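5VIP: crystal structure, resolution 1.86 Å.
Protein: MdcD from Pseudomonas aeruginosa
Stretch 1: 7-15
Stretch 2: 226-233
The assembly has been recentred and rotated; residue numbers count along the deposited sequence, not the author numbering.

Stretch 1, residues 7-15: LLALRSFTE
Stretch 2 (226-233) ADDLDEVR

One carboxylate, that of Asp-227, takes four hydrogen bonds from three consecutive residues of the other stretch. Asp-227 OD1 accepts from Phe-13 N (2.8 Å) and from Thr-14 N (2.8 Å). Asp-227 OD2 accepts from Ser-12 OG (3.1 Å) and from Thr-14 OG1, which is very close at 2.5 Å. Asp-227 has chi1 t and chi2 17°; its CA-to-CB bond points sideways, but the carboxylate comes nearer. Aspartate suits this place because its two oxygens can serve backbone amides and hydroxyls together. Ser-12 is t and Thr-14 is p. Ser-12 OG also accepts from Glu-15 N (3.2 Å).

The register sets Ser-12 CA 4.7 Å from Asp-228 CA, and Phe-13 CA 4.8 Å from Leu-229 CA. Numbers rise together, so the chains run broadly the same way here. Stretch 1 has a weakly bonded helix at about 8-11. Ser-12 then opens to phi/psi -68/141, and 13-15 return to helical angles. In stretch 2, Asp-227 (-80/77) makes a tight turn, Asp-228 N bonding weakly to Ala-226 O at 2.8 Å; Asp-228 (-148/122) is extended. A helix runs from Leu-229 onward. At its first turn, Leu-229 N donates to Arg-11 O at 2.7 Å, almost straight at 176°.

Asp-228 (chi1 t, chi2 -88°) is the N-cap. Asp-228 OD1 accepts from Glu-231 N (2.9 Å), an amide without a helical carbonyl partner. Asp-228 OD2 forms a salt bridge with Arg-11 NE (3.1 Å), matching opposite charges. Arg-11 runs m, t, p with chi4 170°, and OD2 lies at the guanidinium edge.

Phe-13 is buried, with chi1 t and chi2 76°. Apolar neighbours suit it. The CA-to-CB bond of Val-232, chi1 t, points toward stretch 1; its methyls cover one ring face, Val-232 CG1 lying 4.1 Å from the centroid of the Phe-13 ring. Leu-229 (t, p) meets the ring edge, Phe-13 CD1 to Leu-229 CD1 being 3.9 Å. The two stretches bury 438 Å² in total.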

# COMPACT_ATOMS: atom_id res chain seq x y z
N LEU B 7 23.94 20.50 -23.89
CA LEU B 7 22.65 21.20 -23.91
C LEU B 7 21.53 20.36 -23.27
O LEU B 7 21.57 19.13 -23.32
CB LEU B 7 22.26 21.58 -25.35
CG LEU B 7 23.08 22.65 -26.08
CD1 LEU B 7 23.46 23.81 -25.15
CD2 LEU B 7 24.33 22.05 -26.71
N LEU B 8 20.54 21.05 -22.70
CA LEU B 8 19.44 20.41 -21.96
C LEU B 8 18.77 19.25 -22.70
O LEU B 8 18.48 18.22 -22.10
CB LEU B 8 18.37 21.45 -21.59
CG LEU B 8 16.98 20.94 -21.18
CD1 LEU B 8 16.95 20.40 -19.74
CD2 LEU B 8 15.92 22.01 -21.39
N ALA B 9 18.51 19.43 -23.99
CA ALA B 9 17.81 18.41 -24.77
C ALA B 9 18.55 17.08 -24.77
O ALA B 9 17.95 16.01 -24.91
CB ALA B 9 17.60 18.88 -26.20
N LEU B 10 19.87 17.14 -24.61
CA LEU B 10 20.69 15.94 -24.61
C LEU B 10 21.05 15.49 -23.19
O LEU B 10 21.56 14.39 -22.99
CB LEU B 10 21.96 16.19 -25.45
CG LEU B 10 21.68 16.43 -26.94
CD1 LEU B 10 22.94 16.84 -27.70
CD2 LEU B 10 21.05 15.18 -27.56
N ARG B 11 20.77 16.34 -22.20
CA ARG B 11 21.08 15.99 -20.81
C ARG B 11 19.84 15.66 -19.98
O ARG B 11 19.98 15.19 -18.84
CB ARG B 11 21.85 17.14 -20.14
CG ARG B 11 23.21 17.40 -20.75
CD ARG B 11 23.70 18.79 -20.41
NE ARG B 11 24.05 18.94 -18.99
CZ ARG B 11 24.69 20.00 -18.50
NH1 ARG B 11 25.04 21.00 -19.31
NH2 ARG B 11 24.97 20.07 -17.20
N SER B 12 18.65 15.88 -20.54
CA SER B 12 17.39 15.79 -19.80
C SER B 12 17.06 14.36 -19.38
O SER B 12 17.27 13.42 -20.14
CB SER B 12 16.24 16.35 -20.64
OG SER B 12 14.97 15.96 -20.14
N PHE B 13 16.52 14.21 -18.18
CA PHE B 13 16.08 12.91 -17.70
C PHE B 13 14.61 12.65 -18.04
O PHE B 13 14.25 11.57 -18.50
CB PHE B 13 16.30 12.79 -16.19
CG PHE B 13 15.94 11.45 -15.63
CD1 PHE B 13 16.78 10.36 -15.83
CD2 PHE B 13 14.77 11.28 -14.90
CE1 PHE B 13 16.46 9.11 -15.30
CE2 PHE B 13 14.43 10.02 -14.38
CZ PHE B 13 15.28 8.94 -14.59
N THR B 14 13.77 13.66 -17.82
CA THR B 14 12.33 13.48 -18.00
C THR B 14 11.95 13.22 -19.47
O THR B 14 10.92 12.60 -19.73
CB THR B 14 11.56 14.70 -17.51
OG1 THR B 14 12.01 15.84 -18.24
CG2 THR B 14 11.81 14.93 -16.02
N GLU B 15 12.77 13.69 -20.40
CA GLU B 15 12.56 13.47 -21.83
C GLU B 15 12.66 11.99 -22.22
O GLU B 15 12.21 11.61 -23.29
CB GLU B 15 13.57 14.26 -22.66
CG GLU B 15 13.30 15.75 -22.78
CD GLU B 15 14.33 16.46 -23.67
OE1 GLU B 15 14.97 15.78 -24.52
OE2 GLU B 15 14.51 17.69 -23.52
N ALA B 226 17.66 18.52 -10.26
CA ALA B 226 17.59 19.13 -11.57
C ALA B 226 17.21 18.07 -12.58
O ALA B 226 17.56 16.91 -12.40
CB ALA B 226 18.93 19.77 -11.96
N ASP B 227 16.55 18.47 -13.67
CA ASP B 227 16.19 17.52 -14.71
C ASP B 227 17.41 17.27 -15.58
O ASP B 227 17.53 17.79 -16.68
CB ASP B 227 15.01 18.01 -15.54
CG ASP B 227 14.61 17.02 -16.62
OD1 ASP B 227 15.02 15.84 -16.52
OD2 ASP B 227 13.90 17.41 -17.56
N ASP B 228 18.31 16.46 -15.05
CA ASP B 228 19.61 16.26 -15.65
C ASP B 228 20.01 14.83 -15.33
O ASP B 228 20.05 14.43 -14.17
CB ASP B 228 20.62 17.28 -15.09
CG ASP B 228 22.03 17.06 -15.61
OD1 ASP B 228 22.78 16.29 -14.98
OD2 ASP B 228 22.41 17.68 -16.63
N LEU B 229 20.25 14.05 -16.38
CA LEU B 229 20.61 12.64 -16.25
C LEU B 229 21.78 12.36 -15.32
O LEU B 229 21.70 11.48 -14.46
CB LEU B 229 20.92 12.07 -17.64
CG LEU B 229 21.47 10.66 -17.62
CD1 LEU B 229 20.44 9.74 -16.94
CD2 LEU B 229 21.81 10.19 -19.03
N ASP B 230 22.89 13.06 -15.51
CA ASP B 230 24.06 12.81 -14.68
C ASP B 230 23.76 13.12 -13.22
O ASP B 230 24.19 12.40 -12.32
CB ASP B 230 25.24 13.66 -15.17
CG ASP B 230 26.59 13.06 -14.81
OD1 ASP B 230 26.74 11.81 -14.82
OD2 ASP B 230 27.51 13.85 -14.51
N GLU B 231 23.01 14.20 -12.98
CA GLU B 231 22.63 14.56 -11.61
C GLU B 231 21.70 13.52 -10.97
O GLU B 231 21.89 13.12 -9.82
CB GLU B 231 21.98 15.95 -11.59
CG GLU B 231 21.51 16.34 -10.20
CD GLU B 231 21.33 17.84 -10.01
OE1 GLU B 231 20.48 18.21 -9.17
OE2 GLU B 231 22.05 18.63 -10.66
N VAL B 232 20.68 13.08 -11.71
CA VAL B 232 19.80 12.03 -11.20
C VAL B 232 20.60 10.77 -10.85
O VAL B 232 20.44 10.20 -9.76
CB VAL B 232 18.67 11.68 -12.20
CG1 VAL B 232 17.88 10.44 -11.72
CG2 VAL B 232 17.75 12.88 -12.37
N ARG B 233 21.47 10.35 -11.77
CA ARG B 233 22.23 9.13 -11.55
C ARG B 233 23.14 9.24 -10.31
O ARG B 233 23.20 8.34 -9.48
CB ARG B 233 23.08 8.79 -12.78
CG ARG B 233 23.84 7.48 -12.65
CD ARG B 233 24.91 7.34 -13.72
NE ARG B 233 24.37 7.33 -15.07
CZ ARG B 233 24.62 8.28 -15.98
NH1 ARG B 233 25.39 9.31 -15.65
NH2 ARG B 233 24.11 8.22 -17.21